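Local structure of cytochrome c55X (Pseudomonas aeruginosa PAO1, 6TP9) at residues 82-85 with 86-89. The protein acts as a small monoheme c-type cytochrome of the periplasm that transfers electrons and is associated with heme d1 biosynthesis. The protein carries 1 engineered substitution. Residues are numbered along the deposited sequence; the frame is centred on the assembly and turned at random.
Sequences VDRL and IEGE
Arg-84, on the last turn of helix 75-86, gathers Glu-87 and Glu-89 round its guanidinium and illustrates how one basic residue can tie a helix end to the loop that leaves it. The two carboxylates are held differently. Glu-87 runs alongside the arginine, pointing the same way, and its OE1 reaches NH1 at the edge and in the guanidinium plane, 3.0 Å away; the bond is weak because it is strongly bent, and the two planes stand 61° apart. Glu-89 comes across the arginine instead. OE2 of Glu-89 lies 3.3 Å from NH1 of Arg-84, tilted out of the guanidinium plane, and takes a longer, weak bond from NE. The bend at chi2 (-70°) sets CD of Arg-84 3.3 Å from the backbone O of Glu-89, and that at chi3 (72°) turns NE and the guanidinium toward the carboxylates.

The main chain closes the helix alongside this network. Ile-86 N and Glu-87 N donate to the carbonyls of Val-82 and Asp-83 in regular helical fashion, whereas Glu-89 N turns back to Arg-84 O over a nearly straight 3.0 Å bond. That six-to-one closure, with Gly-88 at positive phi, resembles a Schellman end, though Gly-88 N and Leu-85 O stay 3.6 Å apart. On another side of the helix, CD1 of Ile-86 presses tightly on CG1 of Val-82 (3.3 Å), while Val-82 also packs on helix 50-59 and the side chain of Leu-85, packed on Leu-40 and Leu-45, lies about 5 Å from the heme c.

Trp-80 adds a cation-pi contact to Arg-84, and Arg-17 of the second subunit bonds to Glu-89 O. Since OE1 of Glu-87 and OE2 of Glu-89 approach to 3.1 Å, the shared positive charge probably offsets their mutual repulsion and helps keep both glutamates ionised.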
ATOM      1  N   VAL A  82       5.055 -11.251  -6.881  1.00 26.85           N
ATOM      2  CA  VAL A  82       6.290 -10.635  -7.353  1.00 23.49           C
ATOM      3  C   VAL A  82       6.001  -9.634  -8.463  1.00 26.14           C
ATOM      4  O   VAL A  82       6.572  -8.536  -8.489  1.00 31.15           O
ATOM      5  CB  VAL A  82       7.275 -11.729  -7.810  1.00 26.99           C
ATOM      6  CG1 VAL A  82       8.432 -11.125  -8.586  1.00 26.74           C
ATOM      7  CG2 VAL A  82       7.777 -12.514  -6.603  1.00 27.90           C
ATOM      8  N   ASP A  83       5.115  -9.990  -9.396  1.00 26.08           N
ATOM      9  CA  ASP A  83       4.747  -9.047 -10.449  1.00 23.56           C
ATOM     10  C   ASP A  83       4.219  -7.747  -9.853  1.00 22.79           C
ATOM     11  O   ASP A  83       4.555  -6.656 -10.327  1.00 27.03           O
ATOM     12  CB  ASP A  83       3.701  -9.668 -11.376  1.00 28.92           C
ATOM     13  CG  ASP A  83       4.236 -10.859 -12.146  1.00 33.20           C
ATOM     14  OD1 ASP A  83       5.463 -10.924 -12.364  1.00 34.72           O
ATOM     15  OD2 ASP A  83       3.426 -11.726 -12.537  1.00 33.81           O
ATOM     16  N   ARG A  84       3.395  -7.846  -8.807  1.00 23.86           N
ATOM     17  CA  ARG A  84       2.847  -6.649  -8.180  1.00 24.09           C
ATOM     18  C   ARG A  84       3.951  -5.796  -7.571  1.00 25.37           C
ATOM     19  O   ARG A  84       3.923  -4.564  -7.676  1.00 26.52           O
ATOM     20  CB  ARG A  84       1.827  -7.035  -7.110  1.00 22.66           C
ATOM     21  CG  ARG A  84       0.723  -7.967  -7.587  1.00 25.01           C
ATOM     22  CD  ARG A  84      -0.245  -7.282  -8.537  1.00 23.54           C
ATOM     23  NE  ARG A  84       0.339  -7.032  -9.851  1.00 18.18           N
ATOM     24  CZ  ARG A  84       0.605  -7.977 -10.747  1.00 22.36           C
ATOM     25  NH1 ARG A  84       1.131  -7.647 -11.918  1.00 28.94           N
ATOM     26  NH2 ARG A  84       0.356  -9.251 -10.471  1.00 22.00           N
ATOM     27  N   LEU A  85       4.925  -6.432  -6.917  1.00 26.70           N
ATOM     28  CA  LEU A  85       6.054  -5.687  -6.373  1.00 24.12           C
ATOM     29  C   LEU A  85       6.838  -5.012  -7.490  1.00 25.30           C
ATOM     30  O   LEU A  85       7.200  -3.833  -7.393  1.00 26.33           O
ATOM     31  CB  LEU A  85       6.964  -6.621  -5.577  1.00 16.96           C
ATOM     32  CG  LEU A  85       6.325  -7.390  -4.423  1.00 16.95           C
ATOM     33  CD1 LEU A  85       7.306  -8.404  -3.852  1.00 15.86           C
ATOM     34  CD2 LEU A  85       5.854  -6.428  -3.350  1.00 21.03           C
ATOM     35  N   ILE A  86       7.102  -5.752  -8.566  1.00 26.61           N
ATOM     36  CA  ILE A  86       7.927  -5.236  -9.651  1.00 27.21           C
ATOM     37  C   ILE A  86       7.208  -4.112 -10.383  1.00 33.14           C
ATOM     38  O   ILE A  86       7.797  -3.066 -10.682  1.00 35.67           O
ATOM     39  CB  ILE A  86       8.305  -6.375 -10.613  1.00 25.53           C
ATOM     40  CG1 ILE A  86       9.288  -7.333  -9.941  1.00 24.58           C
ATOM     41  CG2 ILE A  86       8.885  -5.810 -11.894  1.00 28.80           C
ATOM     42  CD1 ILE A  86       9.374  -8.682 -10.618  1.00 21.90           C
ATOM     43  N   GLU A  87       5.929  -4.309 -10.691  1.00 32.37           N
ATOM     44  CA  GLU A  87       5.177  -3.384 -11.526  1.00 30.48           C
ATOM     45  C   GLU A  87       4.493  -2.281 -10.726  1.00 29.85           C
ATOM     46  O   GLU A  87       3.679  -1.541 -11.287  1.00 31.42           O
ATOM     47  CB  GLU A  87       4.146  -4.158 -12.353  1.00 34.44           C
ATOM     48  CG  GLU A  87       4.775  -5.003 -13.452  1.00 43.91           C
ATOM     49  CD  GLU A  87       3.788  -5.941 -14.119  1.00 53.86           C
ATOM     50  OE1 GLU A  87       2.580  -5.864 -13.805  1.00 55.18           O
ATOM     51  OE2 GLU A  87       4.227  -6.759 -14.955  1.00 56.45           O
ATOM     52  N   GLY A  88       4.813  -2.145  -9.443  1.00 32.01           N
ATOM     53  CA  GLY A  88       4.214  -1.096  -8.632  1.00 24.94           C
ATOM     54  C   GLY A  88       2.703  -1.144  -8.594  1.00 27.18           C
ATOM     55  O   GLY A  88       2.048  -0.102  -8.714  1.00 30.22           O
ATOM     56  N   GLU A  89       2.132  -2.332  -8.415  1.00 28.28           N
ATOM     57  CA  GLU A  89       0.689  -2.541  -8.457  1.00 26.24           C
ATOM     58  C   GLU A  89       0.205  -3.241  -7.194  1.00 28.54           C
ATOM     59  O   GLU A  89      -0.485  -4.262  -7.238  1.00 31.32           O
ATOM     60  CB  GLU A  89       0.308  -3.339  -9.700  1.00 26.75           C
ATOM     61  CG  GLU A  89      -0.002  -2.485 -10.910  1.00 35.15           C
ATOM     62  CD  GLU A  89       0.014  -3.275 -12.204  1.00 40.01           C
ATOM     63  OE1 GLU A  89      -0.311  -2.688 -13.258  1.00 43.17           O
ATOM     64  OE2 GLU A  89       0.355  -4.478 -12.169  1.00 36.87           O
TER